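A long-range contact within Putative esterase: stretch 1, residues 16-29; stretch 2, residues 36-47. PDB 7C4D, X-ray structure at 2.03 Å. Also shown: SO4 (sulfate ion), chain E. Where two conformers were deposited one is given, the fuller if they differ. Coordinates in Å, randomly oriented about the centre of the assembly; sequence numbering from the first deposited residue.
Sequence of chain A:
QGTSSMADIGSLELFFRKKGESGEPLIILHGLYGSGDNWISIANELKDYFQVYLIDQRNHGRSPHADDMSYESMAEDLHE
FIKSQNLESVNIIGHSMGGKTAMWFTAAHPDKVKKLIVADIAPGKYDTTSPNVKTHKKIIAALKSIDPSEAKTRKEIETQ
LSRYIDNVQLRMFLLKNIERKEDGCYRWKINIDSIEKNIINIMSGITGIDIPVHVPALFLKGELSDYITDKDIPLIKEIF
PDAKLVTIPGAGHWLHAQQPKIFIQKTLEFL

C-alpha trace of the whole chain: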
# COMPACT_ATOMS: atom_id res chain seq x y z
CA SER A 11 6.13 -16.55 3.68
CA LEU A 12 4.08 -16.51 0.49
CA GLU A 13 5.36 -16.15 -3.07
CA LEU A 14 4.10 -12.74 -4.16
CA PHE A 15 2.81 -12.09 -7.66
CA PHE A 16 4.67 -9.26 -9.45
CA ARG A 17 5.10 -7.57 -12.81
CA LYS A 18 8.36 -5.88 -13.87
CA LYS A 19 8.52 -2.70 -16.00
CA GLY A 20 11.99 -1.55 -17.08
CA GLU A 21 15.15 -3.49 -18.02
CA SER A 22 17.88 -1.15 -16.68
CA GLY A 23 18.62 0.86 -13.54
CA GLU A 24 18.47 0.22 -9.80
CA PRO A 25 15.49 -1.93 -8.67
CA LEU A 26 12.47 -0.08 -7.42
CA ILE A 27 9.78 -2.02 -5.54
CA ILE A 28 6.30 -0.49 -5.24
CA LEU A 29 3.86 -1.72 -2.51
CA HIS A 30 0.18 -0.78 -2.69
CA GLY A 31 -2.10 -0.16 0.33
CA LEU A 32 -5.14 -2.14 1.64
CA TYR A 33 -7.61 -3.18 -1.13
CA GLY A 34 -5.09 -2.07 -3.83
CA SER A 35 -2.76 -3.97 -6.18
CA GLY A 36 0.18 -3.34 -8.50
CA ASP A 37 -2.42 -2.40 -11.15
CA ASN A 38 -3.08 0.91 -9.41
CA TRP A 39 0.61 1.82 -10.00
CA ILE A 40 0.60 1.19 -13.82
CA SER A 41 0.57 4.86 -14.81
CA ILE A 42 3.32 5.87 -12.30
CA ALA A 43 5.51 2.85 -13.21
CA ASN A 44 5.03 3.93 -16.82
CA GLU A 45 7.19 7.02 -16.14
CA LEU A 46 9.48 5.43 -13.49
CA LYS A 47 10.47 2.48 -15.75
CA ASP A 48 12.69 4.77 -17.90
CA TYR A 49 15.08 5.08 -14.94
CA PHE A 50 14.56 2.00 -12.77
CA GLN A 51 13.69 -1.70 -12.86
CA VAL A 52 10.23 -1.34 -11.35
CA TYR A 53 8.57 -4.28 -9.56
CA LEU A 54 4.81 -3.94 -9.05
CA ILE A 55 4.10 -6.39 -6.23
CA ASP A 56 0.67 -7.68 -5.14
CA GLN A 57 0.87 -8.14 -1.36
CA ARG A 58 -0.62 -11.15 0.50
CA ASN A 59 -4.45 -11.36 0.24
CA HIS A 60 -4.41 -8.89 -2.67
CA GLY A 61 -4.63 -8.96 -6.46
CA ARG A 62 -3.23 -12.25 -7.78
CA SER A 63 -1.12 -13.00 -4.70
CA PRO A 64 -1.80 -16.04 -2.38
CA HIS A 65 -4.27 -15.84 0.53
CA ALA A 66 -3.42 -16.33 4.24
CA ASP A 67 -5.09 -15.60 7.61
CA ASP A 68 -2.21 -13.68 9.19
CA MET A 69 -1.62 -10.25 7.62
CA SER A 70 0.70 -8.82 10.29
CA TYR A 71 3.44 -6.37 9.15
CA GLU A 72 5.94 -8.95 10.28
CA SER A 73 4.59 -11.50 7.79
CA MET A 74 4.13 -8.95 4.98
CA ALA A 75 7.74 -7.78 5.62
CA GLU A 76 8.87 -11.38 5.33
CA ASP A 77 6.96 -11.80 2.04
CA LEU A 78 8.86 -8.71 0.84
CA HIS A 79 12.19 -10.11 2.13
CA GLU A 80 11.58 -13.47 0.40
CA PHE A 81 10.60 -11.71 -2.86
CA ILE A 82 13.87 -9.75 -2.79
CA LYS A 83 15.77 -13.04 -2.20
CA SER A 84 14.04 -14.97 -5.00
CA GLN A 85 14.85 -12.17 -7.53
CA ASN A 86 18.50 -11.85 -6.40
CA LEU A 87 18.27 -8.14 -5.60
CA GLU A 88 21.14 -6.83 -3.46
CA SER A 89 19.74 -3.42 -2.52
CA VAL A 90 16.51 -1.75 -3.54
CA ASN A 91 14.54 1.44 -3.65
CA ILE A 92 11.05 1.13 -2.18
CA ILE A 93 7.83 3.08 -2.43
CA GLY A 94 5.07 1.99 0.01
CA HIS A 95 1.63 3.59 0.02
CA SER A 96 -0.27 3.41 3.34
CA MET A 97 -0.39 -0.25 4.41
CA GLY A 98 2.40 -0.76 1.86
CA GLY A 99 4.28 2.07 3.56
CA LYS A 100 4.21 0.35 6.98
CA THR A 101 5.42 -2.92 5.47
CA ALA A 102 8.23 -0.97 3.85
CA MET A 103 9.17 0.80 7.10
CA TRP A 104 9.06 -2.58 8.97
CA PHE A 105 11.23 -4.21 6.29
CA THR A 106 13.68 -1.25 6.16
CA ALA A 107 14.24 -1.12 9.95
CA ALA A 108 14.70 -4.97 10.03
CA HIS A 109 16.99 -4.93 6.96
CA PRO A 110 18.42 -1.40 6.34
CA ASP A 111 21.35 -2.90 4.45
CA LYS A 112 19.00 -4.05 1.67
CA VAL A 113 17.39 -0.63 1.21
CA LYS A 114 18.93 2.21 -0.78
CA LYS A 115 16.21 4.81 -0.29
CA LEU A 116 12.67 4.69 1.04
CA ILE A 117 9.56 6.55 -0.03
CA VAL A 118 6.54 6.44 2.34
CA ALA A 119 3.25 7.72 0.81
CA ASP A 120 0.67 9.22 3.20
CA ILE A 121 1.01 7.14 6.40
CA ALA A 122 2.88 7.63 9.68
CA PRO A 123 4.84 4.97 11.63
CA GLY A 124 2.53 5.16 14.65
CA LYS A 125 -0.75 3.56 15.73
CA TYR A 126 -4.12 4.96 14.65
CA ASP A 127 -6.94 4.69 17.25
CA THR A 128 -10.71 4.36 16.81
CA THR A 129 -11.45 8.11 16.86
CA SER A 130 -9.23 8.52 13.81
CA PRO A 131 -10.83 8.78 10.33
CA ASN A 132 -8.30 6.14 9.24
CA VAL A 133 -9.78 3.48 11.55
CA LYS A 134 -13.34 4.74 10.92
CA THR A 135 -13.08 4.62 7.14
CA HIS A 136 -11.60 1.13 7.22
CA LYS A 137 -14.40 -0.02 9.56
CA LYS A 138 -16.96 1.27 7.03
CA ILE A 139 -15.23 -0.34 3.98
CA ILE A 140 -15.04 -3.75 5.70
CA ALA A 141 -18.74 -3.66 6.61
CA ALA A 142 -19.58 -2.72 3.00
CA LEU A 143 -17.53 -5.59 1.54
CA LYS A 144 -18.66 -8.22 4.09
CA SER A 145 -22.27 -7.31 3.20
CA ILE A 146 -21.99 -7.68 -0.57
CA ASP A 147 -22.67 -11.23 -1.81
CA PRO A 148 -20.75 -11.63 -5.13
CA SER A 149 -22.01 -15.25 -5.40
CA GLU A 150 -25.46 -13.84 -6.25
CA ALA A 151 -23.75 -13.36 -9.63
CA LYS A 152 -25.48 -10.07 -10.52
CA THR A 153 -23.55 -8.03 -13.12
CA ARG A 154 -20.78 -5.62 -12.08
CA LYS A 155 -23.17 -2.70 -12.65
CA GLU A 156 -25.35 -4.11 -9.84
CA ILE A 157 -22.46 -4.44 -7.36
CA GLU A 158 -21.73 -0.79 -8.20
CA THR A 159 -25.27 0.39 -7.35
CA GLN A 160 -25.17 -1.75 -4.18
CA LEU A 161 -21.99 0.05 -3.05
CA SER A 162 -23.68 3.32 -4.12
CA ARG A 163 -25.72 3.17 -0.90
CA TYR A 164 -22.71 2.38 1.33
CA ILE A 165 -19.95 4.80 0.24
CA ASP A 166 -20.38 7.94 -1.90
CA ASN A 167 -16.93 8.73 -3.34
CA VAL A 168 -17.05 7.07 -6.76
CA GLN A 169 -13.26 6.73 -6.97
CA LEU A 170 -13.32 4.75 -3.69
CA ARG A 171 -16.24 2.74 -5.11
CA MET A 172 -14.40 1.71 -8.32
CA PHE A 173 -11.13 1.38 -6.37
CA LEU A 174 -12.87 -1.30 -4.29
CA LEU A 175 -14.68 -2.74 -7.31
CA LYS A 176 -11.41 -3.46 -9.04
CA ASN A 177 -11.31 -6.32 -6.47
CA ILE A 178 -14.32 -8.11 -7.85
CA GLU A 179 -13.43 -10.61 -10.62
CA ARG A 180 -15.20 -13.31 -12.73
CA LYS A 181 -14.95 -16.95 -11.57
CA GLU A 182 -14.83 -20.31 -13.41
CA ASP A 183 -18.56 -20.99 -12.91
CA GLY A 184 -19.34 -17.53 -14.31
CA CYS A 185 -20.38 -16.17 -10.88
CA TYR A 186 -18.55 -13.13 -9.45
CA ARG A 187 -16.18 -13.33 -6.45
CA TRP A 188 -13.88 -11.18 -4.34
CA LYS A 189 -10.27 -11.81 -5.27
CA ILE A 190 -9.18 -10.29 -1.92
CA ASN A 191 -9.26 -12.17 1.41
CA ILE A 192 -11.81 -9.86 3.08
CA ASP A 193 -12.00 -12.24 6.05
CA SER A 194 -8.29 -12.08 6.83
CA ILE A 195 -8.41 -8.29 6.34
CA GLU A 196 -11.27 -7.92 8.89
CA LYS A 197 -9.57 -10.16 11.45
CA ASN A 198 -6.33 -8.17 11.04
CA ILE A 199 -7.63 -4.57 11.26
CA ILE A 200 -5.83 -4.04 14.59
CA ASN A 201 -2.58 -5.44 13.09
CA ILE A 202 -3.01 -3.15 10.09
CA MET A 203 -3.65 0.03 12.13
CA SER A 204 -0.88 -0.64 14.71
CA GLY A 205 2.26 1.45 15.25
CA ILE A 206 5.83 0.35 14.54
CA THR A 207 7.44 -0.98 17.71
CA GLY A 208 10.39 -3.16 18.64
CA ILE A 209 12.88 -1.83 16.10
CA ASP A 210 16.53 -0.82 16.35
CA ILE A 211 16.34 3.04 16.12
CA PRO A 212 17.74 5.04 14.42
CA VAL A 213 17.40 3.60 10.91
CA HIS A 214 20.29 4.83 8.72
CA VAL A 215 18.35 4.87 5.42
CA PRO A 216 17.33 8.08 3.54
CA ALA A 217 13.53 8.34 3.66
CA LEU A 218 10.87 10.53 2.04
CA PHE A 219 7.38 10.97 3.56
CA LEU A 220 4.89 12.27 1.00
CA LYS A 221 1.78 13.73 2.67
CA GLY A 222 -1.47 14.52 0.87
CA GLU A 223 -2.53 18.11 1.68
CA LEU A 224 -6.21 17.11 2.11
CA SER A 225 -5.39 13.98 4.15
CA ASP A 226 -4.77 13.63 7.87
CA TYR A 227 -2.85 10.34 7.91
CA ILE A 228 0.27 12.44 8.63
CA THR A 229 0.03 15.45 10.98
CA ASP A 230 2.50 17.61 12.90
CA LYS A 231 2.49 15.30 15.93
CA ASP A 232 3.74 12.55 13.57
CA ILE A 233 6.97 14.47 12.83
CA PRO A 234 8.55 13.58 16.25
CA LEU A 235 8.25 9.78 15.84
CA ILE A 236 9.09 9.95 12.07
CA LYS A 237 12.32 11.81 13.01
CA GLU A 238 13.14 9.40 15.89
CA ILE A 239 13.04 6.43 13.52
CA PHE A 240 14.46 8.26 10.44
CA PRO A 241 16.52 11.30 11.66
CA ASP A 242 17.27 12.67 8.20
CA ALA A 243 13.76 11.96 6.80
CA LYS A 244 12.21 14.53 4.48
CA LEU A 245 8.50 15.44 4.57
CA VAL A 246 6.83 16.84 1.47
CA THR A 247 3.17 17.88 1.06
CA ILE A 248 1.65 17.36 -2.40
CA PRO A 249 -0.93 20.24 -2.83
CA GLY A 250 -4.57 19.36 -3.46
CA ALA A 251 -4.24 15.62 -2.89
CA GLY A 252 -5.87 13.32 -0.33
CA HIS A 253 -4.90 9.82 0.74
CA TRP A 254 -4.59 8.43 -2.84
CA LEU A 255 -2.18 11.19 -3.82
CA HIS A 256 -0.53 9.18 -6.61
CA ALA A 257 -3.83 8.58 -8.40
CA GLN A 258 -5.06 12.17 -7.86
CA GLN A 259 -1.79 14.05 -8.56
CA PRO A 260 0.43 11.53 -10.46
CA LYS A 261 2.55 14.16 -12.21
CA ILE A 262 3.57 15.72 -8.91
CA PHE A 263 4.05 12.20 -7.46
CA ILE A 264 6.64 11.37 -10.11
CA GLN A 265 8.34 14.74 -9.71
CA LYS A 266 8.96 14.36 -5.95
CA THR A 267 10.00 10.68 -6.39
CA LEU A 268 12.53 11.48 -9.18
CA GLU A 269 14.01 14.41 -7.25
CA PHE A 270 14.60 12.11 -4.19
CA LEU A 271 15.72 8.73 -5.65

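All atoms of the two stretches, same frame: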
# COMPACT_ATOMS: atom_id res chain seq x y z
N PHE A 16 4.09 -10.53 -9.02
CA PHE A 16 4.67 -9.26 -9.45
C PHE A 16 4.67 -9.18 -10.98
O PHE A 16 4.54 -10.18 -11.69
CB PHE A 16 6.14 -9.13 -9.01
CG PHE A 16 7.10 -10.06 -9.71
CD1 PHE A 16 7.24 -11.38 -9.29
CD2 PHE A 16 7.84 -9.62 -10.80
CE1 PHE A 16 8.14 -12.23 -9.93
CE2 PHE A 16 8.73 -10.47 -11.44
CZ PHE A 16 8.87 -11.78 -11.01
N ARG A 17 4.80 -7.93 -11.43
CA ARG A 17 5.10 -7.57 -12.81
C ARG A 17 6.28 -6.60 -12.79
O ARG A 17 6.39 -5.76 -11.89
CB ARG A 17 3.88 -6.88 -13.44
CG ARG A 17 2.72 -7.80 -13.77
CD ARG A 17 1.76 -7.25 -14.82
NE ARG A 17 1.08 -6.04 -14.36
CZ ARG A 17 1.18 -4.85 -14.95
NH1 ARG A 17 0.53 -3.80 -14.47
NH2 ARG A 17 1.91 -4.73 -16.04
N LYS A 18 7.17 -6.71 -13.78
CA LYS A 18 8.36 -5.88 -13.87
C LYS A 18 8.28 -4.98 -15.11
O LYS A 18 8.04 -5.47 -16.19
CB LYS A 18 9.60 -6.78 -13.95
CG LYS A 18 10.92 -6.05 -14.10
CD LYS A 18 12.08 -6.98 -13.92
CE LYS A 18 13.36 -6.40 -14.43
NZ LYS A 18 14.42 -7.43 -14.42
N LYS A 19 8.42 -3.67 -14.92
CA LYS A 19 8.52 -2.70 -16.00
C LYS A 19 9.90 -2.07 -15.91
O LYS A 19 10.26 -1.53 -14.86
CB LYS A 19 7.47 -1.59 -15.82
CG LYS A 19 6.03 -2.04 -15.53
CD LYS A 19 5.35 -2.76 -16.68
CE LYS A 19 5.23 -1.93 -17.94
NZ LYS A 19 4.88 -2.79 -19.09
N GLY A 20 10.67 -2.16 -17.00
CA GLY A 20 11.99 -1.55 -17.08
C GLY A 20 13.06 -2.63 -17.01
O GLY A 20 12.96 -3.53 -16.18
N GLU A 21 14.08 -2.51 -17.88
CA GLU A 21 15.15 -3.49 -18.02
C GLU A 21 16.47 -2.99 -17.42
O GLU A 21 17.35 -3.79 -17.13
CB GLU A 21 15.30 -3.87 -19.50
CG GLU A 21 15.42 -5.37 -19.74
CD GLU A 21 16.39 -5.80 -20.84
OE1 GLU A 21 16.53 -5.06 -21.84
OE2 GLU A 21 17.00 -6.87 -20.69
N SER A 22 16.63 -1.67 -17.23
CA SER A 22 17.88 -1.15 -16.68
C SER A 22 17.67 -0.11 -15.58
O SER A 22 16.63 0.55 -15.51
CB SER A 22 18.84 -0.69 -17.76
OG SER A 22 18.32 0.45 -18.42
N GLY A 23 18.67 -0.00 -14.71
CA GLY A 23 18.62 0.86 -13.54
C GLY A 23 18.58 0.07 -12.23
O GLY A 23 18.45 -1.16 -12.21
N GLU A 24 18.63 0.82 -11.12
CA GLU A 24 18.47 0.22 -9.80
C GLU A 24 17.06 -0.33 -9.64
O GLU A 24 16.11 0.19 -10.23
CB GLU A 24 18.72 1.26 -8.72
CG GLU A 24 20.08 1.92 -8.79
CD GLU A 24 20.15 3.08 -7.81
OE1 GLU A 24 19.15 3.33 -7.08
OE2 GLU A 24 21.19 3.71 -7.75
N PRO A 25 16.84 -1.40 -8.85
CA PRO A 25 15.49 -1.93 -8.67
C PRO A 25 14.71 -0.94 -7.85
O PRO A 25 15.26 -0.20 -7.03
CB PRO A 25 15.69 -3.20 -7.85
CG PRO A 25 17.15 -3.52 -8.09
CD PRO A 25 17.86 -2.19 -8.15
N LEU A 26 13.41 -0.91 -8.13
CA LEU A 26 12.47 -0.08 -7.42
C LEU A 26 11.23 -0.95 -7.19
O LEU A 26 10.58 -1.36 -8.15
CB LEU A 26 12.19 1.16 -8.27
CG LEU A 26 11.10 2.13 -7.77
CD1 LEU A 26 11.39 2.58 -6.36
CD2 LEU A 26 11.01 3.35 -8.69
N ILE A 27 10.93 -1.20 -5.92
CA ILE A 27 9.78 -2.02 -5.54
C ILE A 27 8.66 -1.09 -5.09
O ILE A 27 8.90 -0.24 -4.22
CB ILE A 27 10.18 -3.04 -4.44
CG1 ILE A 27 11.22 -4.04 -4.94
CG2 ILE A 27 8.94 -3.76 -3.90
CD1 ILE A 27 11.79 -5.01 -3.90
N ILE A 28 7.45 -1.29 -5.65
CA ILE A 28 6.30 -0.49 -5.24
C ILE A 28 5.30 -1.41 -4.52
O ILE A 28 4.97 -2.48 -5.03
CB ILE A 28 5.70 0.27 -6.44
CG1 ILE A 28 6.78 1.02 -7.23
CG2 ILE A 28 4.55 1.20 -6.08
CD1 ILE A 28 6.21 1.93 -8.36
N LEU A 29 4.83 -0.99 -3.33
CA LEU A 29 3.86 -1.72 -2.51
C LEU A 29 2.60 -0.88 -2.32
O LEU A 29 2.61 0.20 -1.71
CB LEU A 29 4.46 -2.04 -1.13
CG LEU A 29 5.75 -2.84 -1.10
CD1 LEU A 29 6.11 -3.16 0.35
CD2 LEU A 29 5.59 -4.12 -1.88
N GLY A 36 -0.81 -3.95 -7.63
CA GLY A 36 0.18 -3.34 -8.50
C GLY A 36 -0.48 -2.58 -9.65
O GLY A 36 0.02 -1.52 -10.03
N ASP A 37 -1.67 -3.05 -10.08
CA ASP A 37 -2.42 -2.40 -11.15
C ASP A 37 -2.69 -0.93 -10.91
O ASP A 37 -2.83 -0.18 -11.88
CB ASP A 37 -3.72 -3.12 -11.51
CG ASP A 37 -3.44 -4.41 -12.28
OD1 ASP A 37 -2.29 -4.64 -12.65
OD2 ASP A 37 -4.36 -5.15 -12.48
N ASN A 38 -2.80 -0.51 -9.65
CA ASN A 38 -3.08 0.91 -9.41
C ASN A 38 -1.82 1.75 -9.64
O ASN A 38 -1.89 2.97 -9.61
CB ASN A 38 -3.70 1.10 -8.02
CG ASN A 38 -5.01 0.35 -7.85
OD1 ASN A 38 -5.89 0.45 -8.69
ND2 ASN A 38 -5.16 -0.40 -6.79
N TRP A 39 -0.66 1.12 -9.87
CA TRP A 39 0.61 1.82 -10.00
C TRP A 39 1.09 1.82 -11.47
O TRP A 39 2.20 2.25 -11.74
CB TRP A 39 1.66 1.28 -8.97
CG TRP A 39 1.26 1.69 -7.58
CD1 TRP A 39 0.33 1.09 -6.78
CD2 TRP A 39 1.64 2.90 -6.90
NE1 TRP A 39 0.17 1.80 -5.62
CE2 TRP A 39 0.96 2.92 -5.66
CE3 TRP A 39 2.55 3.93 -7.17
CZ2 TRP A 39 1.09 3.97 -4.76
CZ3 TRP A 39 2.72 4.94 -6.25
CH2 TRP A 39 1.99 4.96 -5.05
N ILE A 40 0.24 1.36 -12.41
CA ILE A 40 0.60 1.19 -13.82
C ILE A 40 1.10 2.52 -14.41
O ILE A 40 2.15 2.61 -15.01
CB ILE A 40 -0.57 0.59 -14.64
CG1 ILE A 40 -0.70 -0.92 -14.43
CG2 ILE A 40 -0.50 0.94 -16.15
CD1 ILE A 40 -2.04 -1.50 -14.84
N SER A 41 0.32 3.56 -14.23
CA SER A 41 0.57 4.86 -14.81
C SER A 41 1.83 5.50 -14.22
O SER A 41 2.57 6.13 -14.96
CB SER A 41 -0.67 5.70 -14.63
OG SER A 41 -0.44 7.05 -15.00
N ILE A 42 2.11 5.34 -12.91
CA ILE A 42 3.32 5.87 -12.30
C ILE A 42 4.57 5.06 -12.71
O ILE A 42 5.60 5.65 -13.05
CB ILE A 42 3.15 6.11 -10.78
CG1 ILE A 42 2.43 7.44 -10.57
CG2 ILE A 42 4.50 6.05 -9.99
CD1 ILE A 42 1.57 7.45 -9.38
N ALA A 43 4.43 3.73 -12.80
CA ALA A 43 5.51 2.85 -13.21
C ALA A 43 5.84 3.07 -14.68
O ALA A 43 6.89 2.61 -15.15
CB ALA A 43 5.09 1.42 -13.05
N ASN A 44 4.85 3.61 -15.41
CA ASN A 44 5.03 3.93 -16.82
C ASN A 44 6.12 4.98 -16.99
O ASN A 44 6.98 4.75 -17.79
CB ASN A 44 3.75 4.24 -17.58
CG ASN A 44 3.14 2.99 -18.20
OD1 ASN A 44 3.81 1.96 -18.36
ND2 ASN A 44 1.86 3.07 -18.52
N GLU A 45 6.09 6.07 -16.22
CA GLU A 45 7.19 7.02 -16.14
C GLU A 45 8.45 6.48 -15.47
O GLU A 45 9.53 6.59 -16.05
CB GLU A 45 6.68 8.37 -15.64
CG GLU A 45 5.75 8.97 -16.67
CD GLU A 45 5.23 10.36 -16.38
OE1 GLU A 45 6.02 11.23 -15.95
OE2 GLU A 45 4.03 10.57 -16.60
N LEU A 46 8.32 5.84 -14.28
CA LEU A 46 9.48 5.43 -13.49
C LEU A 46 10.34 4.37 -14.19
O LEU A 46 11.53 4.31 -13.94
CB LEU A 46 9.09 5.03 -12.06
CG LEU A 46 8.36 6.09 -11.20
CD1 LEU A 46 8.08 5.56 -9.80
CD2 LEU A 46 9.18 7.35 -11.07
N LYS A 47 9.76 3.57 -15.09
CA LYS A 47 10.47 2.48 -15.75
C LYS A 47 11.58 2.97 -16.71
O LYS A 47 12.44 2.18 -17.10
CB LYS A 47 9.50 1.59 -16.54
CG LYS A 47 8.95 2.23 -17.81
CD LYS A 47 8.02 1.33 -18.60
CE LYS A 47 7.56 2.03 -19.86
NZ LYS A 47 6.57 1.19 -20.58
S SO4 E . -3.15 1.64 -4.03
O1 SO4 E . -3.33 0.44 -4.81
O2 SO4 E . -3.98 1.55 -2.85
O3 SO4 E . -1.77 1.77 -3.61
O4 SO4 E . -3.52 2.79 -4.81
O HOH W 1 -0.21 -6.15 -11.69
O HOH W 2 14.60 0.94 -17.08

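Strand 16-19 runs at 35° to the helix that begins at Ile-40, their axes approaching to 9.4 Å, a spacing that leaves room for side chains between them; no backbone-to-backbone hydrogen bond joins the two stretches, which together bury 543 Å². At Arg-17 the contact is polar. Its NH1 lies 3.5 Å from Asp-37 OD1, a salt bridge whose hydrogen bond is weak (148° at the hydrogen), and water 1 reinforces it, accepting from Arg-17 NE at 3.0 Å and donating to Asp-37 OD1 at 2.7 Å. Ile-40 CG1 also sits at the guanidinium edge, 3.1 Å from Arg-17 NH1. Lys-19 packs through its aliphatic part, with its CB 3.8 Å from Lys-47 CB, although the like-charged Lys-19 NZ and Lys-47 NZ are only 4.6 Å apart. Gly-20 CA and Lys-47 CA form the closest CA pair across the stretches, 4.5 Å apart, and Gly-20 CA lies 3.8 Å from Lys-47 O; a CB here would lie 2.9 Å from Lys-47 O, and phi/psi of 107/137 independently calls for glycine. Water 2 then links Ser-22 O (2.6 Å) and Lys-47 O (2.5 Å). The strand carrying Leu-26 and Ile-28 supplies the apolar part of the contact: Leu-26 CD2 meets Leu-46 CD1 at 3.8 Å, while Ile-28 CG2 stands 3.8 Å from the centroid of the Trp-39 five-membered ring, 28° off its normal, a CH-pi contact over the face.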